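Local coordinates for protein UDP-N-acetylglucosamine 2-epimerase (Listeria monocytogenes, PDB 3OT5) that probably interconverts UDP-N-acetylglucosamine and UDP-N-acetylmannosamine by inverting the sugar at C2, using two Rossmann-like domains, at residues K29-F34 against D116-H121; V109-N114 against F135-M140; F245-E250 against T346-L351; P322-R327 against K353-L358. All blocks are in the same frame, centred on the assembly; numbering follows the deposited sequence.

How the contacts relate
Contacts 1 and 2 belong to one Rossmann-like domain and contacts 3 and 4 to the other; the centres of contacts 1 and 3 lie about 45 Å apart. Contact 1 is core, two parallel strands joined by backbone bonds and branched aliphatic side chains. Contact 2, at the surface, ties together the ends of two helices flanking strand 117-121 and relies on polar tips over a small apolar patch. Contacts 3 and 4 share helix 348-360: its first turn meets helix 240-254 through a salt bridge above an apolar floor, while its next turns pack carbon atoms, including the aliphatic part of Glu354, against strand 323-325 and Pro322. Met140 O probably accepts a hydrogen bond from Val118 N, joining contacts 2 and 1.

Contact 1: K29-F34 against D116-H121; sequences KVMSIF and DIVLVH
Val30 and Ile117 stand next to each other on one face of a parallel strand pair, with the same heading, and Val30 CG2 is 3.6 Å from Ile117 CG2. The packing tightens one step along: Val30 CG1, set opposite the backbone N (chi1 -179°), slants against Leu119 and comes within 3.5 Å of Leu119 CD1. Met31 and Val118 occupy the other face, where Ile33 CD1 presses to 3.4 Å from Val118 CG1, closer than ordinary van der Waals contact. Backbone bonds clamp the middle of the pair. Met31 N gives a nearly straight bond to Ile117 O (2.9 Å, 173°), Met31 O accepts from Leu119 N, and Ile33 N closes the series on Leu119 O at 3.0 Å.

The partly exposed end at Lys29 and Asp116 is polar. Lys29 O is gripped by two amides, Asp116 N at 2.9 Å and Ile117 N at 3.2 Å. The carboxylate of Asp116 turns back over the start of strand 28-34, and Asp116 OD2 accepts from Lys29 N at 2.9 Å, met from above the carboxylate plane, 36° out of it. The Lys29 side chain runs out extended from the pair to a salt bridge with Glu113.

These are neighbouring central strands of a parallel, Rossmann-like sheet. Strand 57-63 bonds to the far edge of strand 28-34, strand 140-144 continues the sheet beyond strand 117-121, helix 37-51 packs on the face bearing Val30, and helices 95-113 and 125-136 cover the face of Met31, Ile33 and Val118.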
# COMPACT_ATOMS: atom_id res chain seq x y z
N LYS A 29 -2.49 -25.62 -5.45
CA LYS A 29 -2.80 -25.20 -4.09
C LYS A 29 -1.89 -24.07 -3.70
O LYS A 29 -0.69 -24.25 -3.58
CB LYS A 29 -2.69 -26.37 -3.11
CG LYS A 29 -3.09 -25.98 -1.68
CD LYS A 29 -3.23 -27.20 -0.79
CE LYS A 29 -3.83 -26.83 0.56
NZ LYS A 29 -4.01 -28.02 1.43
N VAL A 30 -2.47 -22.89 -3.54
CA VAL A 30 -1.74 -21.68 -3.18
C VAL A 30 -2.02 -21.29 -1.74
O VAL A 30 -3.18 -21.11 -1.35
CB VAL A 30 -2.14 -20.49 -4.03
CG1 VAL A 30 -1.30 -19.25 -3.63
CG2 VAL A 30 -1.97 -20.80 -5.51
N MET A 31 -0.96 -21.15 -0.96
CA MET A 31 -1.05 -20.77 0.42
C MET A 31 -0.59 -19.34 0.51
O MET A 31 0.56 -19.05 0.25
CB MET A 31 -0.15 -21.66 1.28
CG MET A 31 -0.15 -21.28 2.73
SD MET A 31 0.86 -22.37 3.74
CE MET A 31 -0.03 -23.91 3.54
N SER A 32 -1.50 -18.44 0.89
CA SER A 32 -1.19 -17.03 1.02
C SER A 32 -1.02 -16.70 2.47
O SER A 32 -1.92 -16.94 3.29
CB SER A 32 -2.29 -16.18 0.39
OG SER A 32 -2.37 -16.47 -1.00
N ILE A 33 0.13 -16.15 2.81
CA ILE A 33 0.42 -15.82 4.18
C ILE A 33 0.43 -14.33 4.41
O ILE A 33 1.09 -13.58 3.68
CB ILE A 33 1.82 -16.33 4.57
CG1 ILE A 33 1.94 -17.83 4.29
CG2 ILE A 33 2.10 -16.05 6.04
CD1 ILE A 33 3.30 -18.39 4.61
N PHE A 34 -0.32 -13.88 5.40
CA PHE A 34 -0.28 -12.47 5.78
C PHE A 34 -0.35 -12.31 7.30
O PHE A 34 -1.06 -13.04 7.99
CB PHE A 34 -1.24 -11.56 4.99
CG PHE A 34 -2.60 -12.12 4.73
CD1 PHE A 34 -3.64 -11.89 5.60
CD2 PHE A 34 -2.86 -12.82 3.56
CE1 PHE A 34 -4.90 -12.37 5.33
CE2 PHE A 34 -4.10 -13.30 3.29
CZ PHE A 34 -5.13 -13.08 4.17
N ASP A 116 1.36 -26.24 -3.24
CA ASP A 116 2.24 -26.19 -4.39
C ASP A 116 3.05 -24.91 -4.37
O ASP A 116 4.16 -24.85 -4.87
CB ASP A 116 1.41 -26.25 -5.64
CG ASP A 116 0.67 -27.54 -5.75
OD1 ASP A 116 1.25 -28.58 -5.37
OD2 ASP A 116 -0.48 -27.53 -6.21
N ILE A 117 2.49 -23.87 -3.78
CA ILE A 117 3.18 -22.60 -3.75
C ILE A 117 2.71 -21.79 -2.59
O ILE A 117 1.54 -21.80 -2.23
CB ILE A 117 3.00 -21.83 -5.06
CG1 ILE A 117 3.80 -20.52 -5.05
CG2 ILE A 117 1.52 -21.53 -5.32
CD1 ILE A 117 3.75 -19.79 -6.37
N VAL A 118 3.66 -21.09 -1.99
CA VAL A 118 3.37 -20.24 -0.87
C VAL A 118 3.67 -18.82 -1.31
O VAL A 118 4.71 -18.57 -1.94
CB VAL A 118 4.24 -20.59 0.33
CG1 VAL A 118 3.89 -19.66 1.52
CG2 VAL A 118 4.02 -22.03 0.71
N LEU A 119 2.75 -17.91 -0.99
CA LEU A 119 2.93 -16.51 -1.36
C LEU A 119 3.11 -15.69 -0.11
O LEU A 119 2.27 -15.72 0.80
CB LEU A 119 1.75 -15.97 -2.16
CG LEU A 119 1.42 -16.71 -3.45
CD1 LEU A 119 0.16 -16.13 -4.08
CD2 LEU A 119 2.61 -16.67 -4.40
N VAL A 120 4.24 -14.98 -0.07
CA VAL A 120 4.56 -14.10 1.03
C VAL A 120 4.60 -12.71 0.42
O VAL A 120 4.84 -12.52 -0.80
CB VAL A 120 5.89 -14.48 1.72
CG1 VAL A 120 5.81 -15.96 2.29
CG2 VAL A 120 7.03 -14.35 0.76
N HIS A 121 4.35 -11.72 1.26
CA HIS A 121 4.30 -10.37 0.78
C HIS A 121 5.34 -9.43 1.36
O HIS A 121 5.65 -9.46 2.56
CB HIS A 121 2.93 -9.77 1.11
CG HIS A 121 2.77 -8.37 0.62
ND1 HIS A 121 3.37 -7.29 1.24
CD2 HIS A 121 2.10 -7.86 -0.45
CE1 HIS A 121 3.08 -6.18 0.57
NE2 HIS A 121 2.30 -6.51 -0.45

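Contact 2: V109-N114 against F135-M140; sequences VIAAEN and FYQQKM
The last turn of helix 95-113 faces the chain leaving helix 125-136, with the CA atoms of Ala111 and Gln137 6.5 Å apart and Gln138, at positive phi, the C-prime residue of a Schellman motif that ends the second helix. Ile110 provides the apolar surface. Its CG2 methyl touches Gln137 CB at 3.5 Å as the two side chains run past one another head to tail, and Lys139 CD rests on the same methyl at 3.7 Å. Gln137 bends at chi2 (-64°), which lays its amide beside Ala111, Gln137 OE1 standing 3.7 Å from Ala111 CB; its NE2 is bonded to Asn107. Lys139 is bent at three successive torsions, so that its aliphatic part curls over Ile110 before the amine reaches Asn114. The Asn114 side chain crosses that of Lys139 at about a right angle, and Lys139 NZ donates to Asn114 OD1 almost straight down the carbonyl bond, at 2.5 Å, shorter than usual, so the exact length is doubtful. A weak bond from the amine to Pro115 O adds a second acceptor. The amine thus meets two neutral oxygens rather than a carboxylate, consistent with a polar tie between the two helix ends at the surface, with Ile110 as the apolar base.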
# COMPACT_ATOMS: atom_id res chain seq x y z
N VAL A 109 2.78 -25.80 9.27
CA VAL A 109 1.58 -25.61 8.45
C VAL A 109 1.83 -26.08 7.02
O VAL A 109 0.99 -26.76 6.44
CB VAL A 109 1.10 -24.14 8.47
CG1 VAL A 109 -0.03 -23.93 7.46
CG2 VAL A 109 0.64 -23.77 9.86
N ILE A 110 2.99 -25.72 6.47
CA ILE A 110 3.33 -26.11 5.11
C ILE A 110 3.50 -27.63 4.97
O ILE A 110 2.97 -28.24 4.04
CB ILE A 110 4.60 -25.40 4.63
CG1 ILE A 110 4.33 -23.89 4.50
CG2 ILE A 110 5.05 -25.95 3.31
CD1 ILE A 110 5.54 -23.08 4.20
N ALA A 111 4.22 -28.23 5.91
CA ALA A 111 4.45 -29.68 5.90
C ALA A 111 3.14 -30.46 5.83
O ALA A 111 3.04 -31.44 5.10
CB ALA A 111 5.26 -30.11 7.14
N ALA A 112 2.15 -30.00 6.60
CA ALA A 112 0.85 -30.65 6.66
C ALA A 112 -0.02 -30.35 5.43
O ALA A 112 -0.50 -31.27 4.77
CB ALA A 112 0.12 -30.23 7.93
N GLU A 113 -0.23 -29.07 5.13
CA GLU A 113 -1.07 -28.65 4.00
C GLU A 113 -0.51 -29.03 2.63
O GLU A 113 -1.28 -29.26 1.68
CB GLU A 113 -1.30 -27.13 4.05
CG GLU A 113 -2.10 -26.67 5.28
CD GLU A 113 -3.55 -27.15 5.27
OE1 GLU A 113 -4.22 -27.09 4.21
OE2 GLU A 113 -4.04 -27.55 6.35
N ASN A 114 0.82 -29.10 2.54
CA ASN A 114 1.55 -29.44 1.31
C ASN A 114 1.10 -28.64 0.08
O ASN A 114 0.70 -29.21 -0.94
CB ASN A 114 1.47 -30.95 1.01
CG ASN A 114 2.49 -31.40 -0.06
OD1 ASN A 114 3.48 -30.71 -0.32
ND2 ASN A 114 2.27 -32.58 -0.64
N PHE A 135 11.10 -22.64 1.85
CA PHE A 135 12.30 -23.20 1.26
C PHE A 135 12.68 -24.50 1.97
O PHE A 135 13.02 -25.50 1.32
CB PHE A 135 13.47 -22.23 1.34
CG PHE A 135 14.79 -22.87 1.02
CD1 PHE A 135 15.09 -23.24 -0.27
CD2 PHE A 135 15.72 -23.10 2.01
CE1 PHE A 135 16.29 -23.85 -0.56
CE2 PHE A 135 16.92 -23.71 1.72
CZ PHE A 135 17.21 -24.08 0.45
N TYR A 136 12.64 -24.48 3.29
CA TYR A 136 12.96 -25.70 4.03
C TYR A 136 12.05 -26.83 3.63
O TYR A 136 12.48 -27.96 3.54
CB TYR A 136 12.95 -25.50 5.55
CG TYR A 136 14.06 -24.62 6.07
CD1 TYR A 136 15.31 -24.59 5.44
CD2 TYR A 136 13.94 -23.96 7.30
CE1 TYR A 136 16.35 -23.84 5.93
CE2 TYR A 136 15.01 -23.20 7.81
CZ TYR A 136 16.20 -23.16 7.12
OH TYR A 136 17.27 -22.44 7.61
N GLN A 137 10.80 -26.50 3.32
CA GLN A 137 9.82 -27.50 2.89
C GLN A 137 9.87 -27.78 1.40
O GLN A 137 9.04 -28.53 0.88
CB GLN A 137 8.41 -27.05 3.28
CG GLN A 137 8.21 -27.03 4.74
CD GLN A 137 8.33 -28.39 5.32
OE1 GLN A 137 7.91 -29.37 4.71
NE2 GLN A 137 8.89 -28.47 6.53
N GLN A 138 10.85 -27.20 0.74
CA GLN A 138 11.03 -27.35 -0.70
C GLN A 138 9.76 -27.11 -1.52
O GLN A 138 9.43 -27.88 -2.43
CB GLN A 138 11.66 -28.69 -1.02
CG GLN A 138 13.04 -28.81 -0.40
CD GLN A 138 13.76 -30.07 -0.83
OE1 GLN A 138 13.14 -31.10 -1.11
NE2 GLN A 138 15.09 -29.99 -0.87
N LYS A 139 9.05 -26.02 -1.19
CA LYS A 139 7.85 -25.60 -1.91
C LYS A 139 8.21 -24.37 -2.71
O LYS A 139 9.11 -23.61 -2.33
CB LYS A 139 6.71 -25.20 -0.98
CG LYS A 139 5.78 -26.25 -0.42
CD LYS A 139 6.45 -27.42 0.19
CE LYS A 139 6.61 -28.54 -0.80
NZ LYS A 139 5.28 -29.13 -1.11
N MET A 140 7.49 -24.14 -3.79
CA MET A 140 7.75 -22.98 -4.59
C MET A 140 7.33 -21.75 -3.78
O MET A 140 6.31 -21.76 -3.08
CB MET A 140 7.00 -23.07 -5.91
CG MET A 140 7.35 -21.95 -6.83
SD MET A 140 6.57 -22.18 -8.41
CE MET A 140 7.18 -20.74 -9.30

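Contact 3: F245-E250 against T346-L351; sequences FEAVRE and TNKENL
Lys348 reaches across to helix 240-254 with its chain fully extended, crossing Glu246 obliquely and Glu250 at about a right angle. Because its CG lies anti to the backbone N (chi1 -178°) and all later torsions stay near 180°, the side chain forms one straight rod from its helix to the neighbouring one. Lys348 CG lies 3.7 Å from Ala247 CB, Lys348 CE comes within 3.5 Å of Glu246 CB, and the amine then meets the carboxylate. Lys348 NZ bonds to Glu246 OE2 at 3.3 Å, approaching from above the carboxylate plane, 60° out of it, in a long salt bridge. Glu250 stands on the other flank of the rod. Glu250 OE2 touches Lys348 CE at 3.8 Å but remains 4.4 Å from Lys348 NZ, too far for a salt bridge, so its pull on the amine is probably only a longer-range one.

The two helices pack together in one helical layer on the parallel sheet of the second Rossmann-like domain: helix 240-254 follows strand 225-229, and helix 348-360 comes after the edge strand 341-343. Their close approach is made at Ala247, where Ala247 CA is 4.9 Å from Lys348 CA, a spacing that the small side chain allows.

Beneath the lysine the contact is apolar. The Ala247 methyl points at the first turn of helix 348-360 and sits against Leu351, with Ala247 CB 3.5 Å from Leu351 CD2, a tight carbon pair. Leu351 also packs on Met244, a turn earlier in helix 240-254, and on Leu326, while Ile352 touches Ala247 and Glu250.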
# COMPACT_ATOMS: atom_id res chain seq x y z
N PHE A 245 0.37 23.22 8.84
CA PHE A 245 -1.03 23.48 9.22
C PHE A 245 -1.40 24.91 8.84
O PHE A 245 -2.49 25.16 8.31
CB PHE A 245 -1.31 23.28 10.72
CG PHE A 245 -1.10 21.88 11.21
CD1 PHE A 245 -1.61 20.80 10.52
CD2 PHE A 245 -0.52 21.65 12.45
CE1 PHE A 245 -1.43 19.49 11.00
CE2 PHE A 245 -0.36 20.36 12.95
CZ PHE A 245 -0.82 19.28 12.22
N GLU A 246 -0.50 25.85 9.10
CA GLU A 246 -0.73 27.24 8.76
C GLU A 246 -0.97 27.36 7.26
O GLU A 246 -1.79 28.15 6.83
CB GLU A 246 0.43 28.13 9.20
CG GLU A 246 0.57 28.26 10.71
CD GLU A 246 1.76 29.10 11.15
OE1 GLU A 246 1.74 29.63 12.28
OE2 GLU A 246 2.72 29.25 10.36
N ALA A 247 -0.27 26.54 6.48
CA ALA A 247 -0.42 26.55 5.02
C ALA A 247 -1.83 26.17 4.59
O ALA A 247 -2.46 26.89 3.83
CB ALA A 247 0.59 25.62 4.38
N VAL A 248 -2.31 25.02 5.08
CA VAL A 248 -3.64 24.53 4.74
C VAL A 248 -4.75 25.44 5.29
O VAL A 248 -5.78 25.63 4.66
CB VAL A 248 -3.83 23.03 5.13
CG1 VAL A 248 -2.92 22.15 4.28
CG2 VAL A 248 -3.56 22.81 6.61
N ARG A 249 -4.53 26.01 6.47
CA ARG A 249 -5.48 26.95 7.05
C ARG A 249 -5.67 28.07 6.03
O ARG A 249 -6.80 28.44 5.68
CB ARG A 249 -4.92 27.54 8.33
CG ARG A 249 -5.73 28.66 8.96
CD ARG A 249 -7.00 28.19 9.66
NE ARG A 249 -7.73 29.33 10.23
CZ ARG A 249 -8.65 29.26 11.18
NH1 ARG A 249 -8.96 28.10 11.75
NH2 ARG A 249 -9.24 30.37 11.62
N GLU A 250 -4.55 28.61 5.56
CA GLU A 250 -4.57 29.70 4.60
C GLU A 250 -5.20 29.30 3.25
O GLU A 250 -5.85 30.12 2.60
CB GLU A 250 -3.15 30.27 4.42
CG GLU A 250 -3.08 31.50 3.53
CD GLU A 250 -1.72 32.19 3.55
OE1 GLU A 250 -1.47 33.02 2.64
OE2 GLU A 250 -0.90 31.91 4.45
N THR A 346 7.95 20.64 2.57
CA THR A 346 7.13 21.05 3.69
C THR A 346 7.09 22.57 3.93
O THR A 346 6.54 23.03 4.93
CB THR A 346 7.63 20.36 4.97
OG1 THR A 346 8.96 20.81 5.27
CG2 THR A 346 7.64 18.83 4.78
N ASN A 347 7.67 23.34 3.01
CA ASN A 347 7.66 24.79 3.15
C ASN A 347 6.24 25.34 2.92
O ASN A 347 5.62 25.10 1.88
CB ASN A 347 8.65 25.42 2.17
CG ASN A 347 8.88 26.90 2.43
OD1 ASN A 347 9.53 27.58 1.64
ND2 ASN A 347 8.37 27.39 3.56
N LYS A 348 5.73 26.05 3.92
CA LYS A 348 4.38 26.65 3.89
C LYS A 348 4.03 27.37 2.57
O LYS A 348 2.94 27.20 2.02
CB LYS A 348 4.28 27.65 5.05
CG LYS A 348 2.95 28.35 5.21
CD LYS A 348 3.04 29.36 6.36
CE LYS A 348 1.73 30.10 6.58
NZ LYS A 348 1.82 31.03 7.76
N GLU A 349 4.96 28.16 2.05
CA GLU A 349 4.71 28.88 0.81
C GLU A 349 4.54 27.93 -0.38
O GLU A 349 3.74 28.19 -1.28
CB GLU A 349 5.82 29.90 0.51
CG GLU A 349 5.87 31.08 1.49
CD GLU A 349 6.23 30.69 2.92
OE1 GLU A 349 6.92 29.66 3.10
OE2 GLU A 349 5.83 31.42 3.86
N ASN A 350 5.26 26.81 -0.35
CA ASN A 350 5.19 25.86 -1.44
C ASN A 350 3.88 25.05 -1.34
O ASN A 350 3.29 24.67 -2.35
CB ASN A 350 6.43 24.96 -1.43
CG ASN A 350 6.78 24.41 -2.80
OD1 ASN A 350 6.72 25.14 -3.80
ND2 ASN A 350 7.20 23.16 -2.85
N LEU A 351 3.42 24.77 -0.12
CA LEU A 351 2.14 24.06 0.07
C LEU A 351 1.00 24.88 -0.56
O LEU A 351 0.22 24.36 -1.38
CB LEU A 351 1.83 23.81 1.55
CG LEU A 351 2.23 22.49 2.26
CD1 LEU A 351 3.72 22.35 2.30
CD2 LEU A 351 1.63 22.36 3.66

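Contact 4: P322-R327 against K353-L358; sequences PVLVLR and KEALDL
Leu324 points from its strand straight at helix 353-358, meeting Glu354, Ala355 and Leu358. From CB, the next carbon is set anti to the carbonyl carbon (chi1 -64°), and Leu324 CG already lies 3.9 Å from Leu358 CD1. The branches then divide the helix face between them. Leu324 CD1 reaches the backbone, 3.8 Å from Ala355 N, with Ala355 CB farther off at 4.4 Å. Leu324 CD2 lies between two side chains, 3.5 Å from Glu354 CG and 3.7 Å from Leu358 CD1; the methyl ends of the two leucines meet.

Strand 323-325 and this helix run nearly antiparallel, at 172°, with their axes 10.1 Å apart. This is the usual arrangement of a helix layered on a parallel sheet in a Rossmann-like domain, the strand lying between strands 302-307 and 341-343.

Glu354 contributes carbon rather than charge: its CG, swung away from the backbone N (chi1 -153°), lies against Leu324, and a bend at chi2 then turns the carboxylate off, its OE1 in a long, weak ion pair with Lys342. Pro322, just before the strand, extends the apolar surface, Pro322 CB lying 4.2 Å from Leu358 CD1. Met368 of helix 362-370 touches both Pro322 and Leu358, and Phe306 of the adjoining strand packs on Leu324 and Ala355.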
# COMPACT_ATOMS: atom_id res chain seq x y z
N PRO A 322 -5.07 13.81 -7.38
CA PRO A 322 -3.74 14.40 -7.40
C PRO A 322 -3.14 14.38 -6.00
O PRO A 322 -3.85 14.67 -5.02
CB PRO A 322 -4.01 15.85 -7.82
CG PRO A 322 -5.21 15.77 -8.64
CD PRO A 322 -6.06 14.71 -7.99
N VAL A 323 -1.86 14.04 -5.90
CA VAL A 323 -1.18 13.99 -4.62
C VAL A 323 -0.01 14.98 -4.50
O VAL A 323 0.86 15.04 -5.36
CB VAL A 323 -0.62 12.56 -4.36
CG1 VAL A 323 0.11 12.50 -3.05
CG2 VAL A 323 -1.74 11.52 -4.40
N LEU A 324 -0.02 15.79 -3.43
CA LEU A 324 1.07 16.72 -3.15
C LEU A 324 1.83 16.06 -2.00
O LEU A 324 1.29 15.89 -0.90
CB LEU A 324 0.56 18.12 -2.78
CG LEU A 324 -0.21 18.87 -3.88
CD1 LEU A 324 -0.60 20.27 -3.41
CD2 LEU A 324 0.62 18.97 -5.15
N VAL A 325 3.07 15.67 -2.27
CA VAL A 325 3.88 14.94 -1.28
C VAL A 325 4.68 15.85 -0.37
O VAL A 325 5.52 16.61 -0.82
CB VAL A 325 4.77 13.91 -1.98
CG1 VAL A 325 5.60 13.11 -0.96
CG2 VAL A 325 3.90 12.97 -2.82
N LEU A 326 4.40 15.74 0.93
CA LEU A 326 5.05 16.56 1.96
C LEU A 326 6.39 15.97 2.37
O LEU A 326 6.57 15.55 3.52
CB LEU A 326 4.13 16.67 3.18
CG LEU A 326 2.71 17.17 2.87
CD1 LEU A 326 1.86 17.25 4.14
CD2 LEU A 326 2.74 18.49 2.13
N ARG A 327 7.32 15.93 1.42
CA ARG A 327 8.64 15.36 1.66
C ARG A 327 9.72 16.03 0.82
O ARG A 327 9.45 16.56 -0.25
CB ARG A 327 8.68 13.86 1.32
CG ARG A 327 7.68 13.00 2.04
CD ARG A 327 8.03 11.55 1.85
NE ARG A 327 9.34 11.28 2.44
CZ ARG A 327 9.97 10.11 2.35
NH1 ARG A 327 9.43 9.09 1.70
NH2 ARG A 327 11.16 9.98 2.92
N LYS A 353 1.09 27.60 -2.72
CA LYS A 353 1.25 27.78 -4.16
C LYS A 353 0.78 26.57 -4.94
O LYS A 353 -0.07 26.67 -5.83
CB LYS A 353 2.72 27.99 -4.51
CG LYS A 353 3.33 29.30 -4.08
CD LYS A 353 4.86 29.21 -4.21
CE LYS A 353 5.32 28.80 -5.61
NZ LYS A 353 6.81 28.68 -5.69
N GLU A 354 1.34 25.43 -4.58
CA GLU A 354 1.04 24.20 -5.29
C GLU A 354 -0.42 23.80 -5.14
O GLU A 354 -1.03 23.30 -6.07
CB GLU A 354 1.95 23.08 -4.82
CG GLU A 354 2.16 22.05 -5.88
CD GLU A 354 3.04 22.59 -7.01
OE1 GLU A 354 2.70 22.37 -8.19
OE2 GLU A 354 4.04 23.27 -6.70
N ALA A 355 -0.98 24.02 -3.96
CA ALA A 355 -2.38 23.71 -3.72
C ALA A 355 -3.27 24.62 -4.58
O ALA A 355 -4.14 24.14 -5.33
CB ALA A 355 -2.71 23.92 -2.26
N LEU A 356 -3.05 25.92 -4.49
CA LEU A 356 -3.83 26.89 -5.25
C LEU A 356 -3.78 26.58 -6.74
O LEU A 356 -4.80 26.62 -7.42
CB LEU A 356 -3.36 28.32 -4.98
CG LEU A 356 -3.52 28.80 -3.54
CD1 LEU A 356 -3.19 30.29 -3.43
CD2 LEU A 356 -4.92 28.54 -3.04
N ASP A 357 -2.59 26.26 -7.23
CA ASP A 357 -2.39 25.90 -8.64
C ASP A 357 -3.43 24.87 -9.05
O ASP A 357 -4.17 25.07 -10.02
CB ASP A 357 -0.99 25.32 -8.85
CG ASP A 357 -0.73 24.89 -10.29
OD1 ASP A 357 -0.10 23.82 -10.47
OD2 ASP A 357 -1.19 25.58 -11.23
N LEU A 358 -3.48 23.77 -8.29
CA LEU A 358 -4.41 22.68 -8.56
C LEU A 358 -5.87 23.09 -8.38
O LEU A 358 -6.74 22.69 -9.16
CB LEU A 358 -4.10 21.48 -7.66
CG LEU A 358 -2.76 20.81 -7.94
CD1 LEU A 358 -2.48 19.68 -6.95
CD2 LEU A 358 -2.73 20.31 -9.36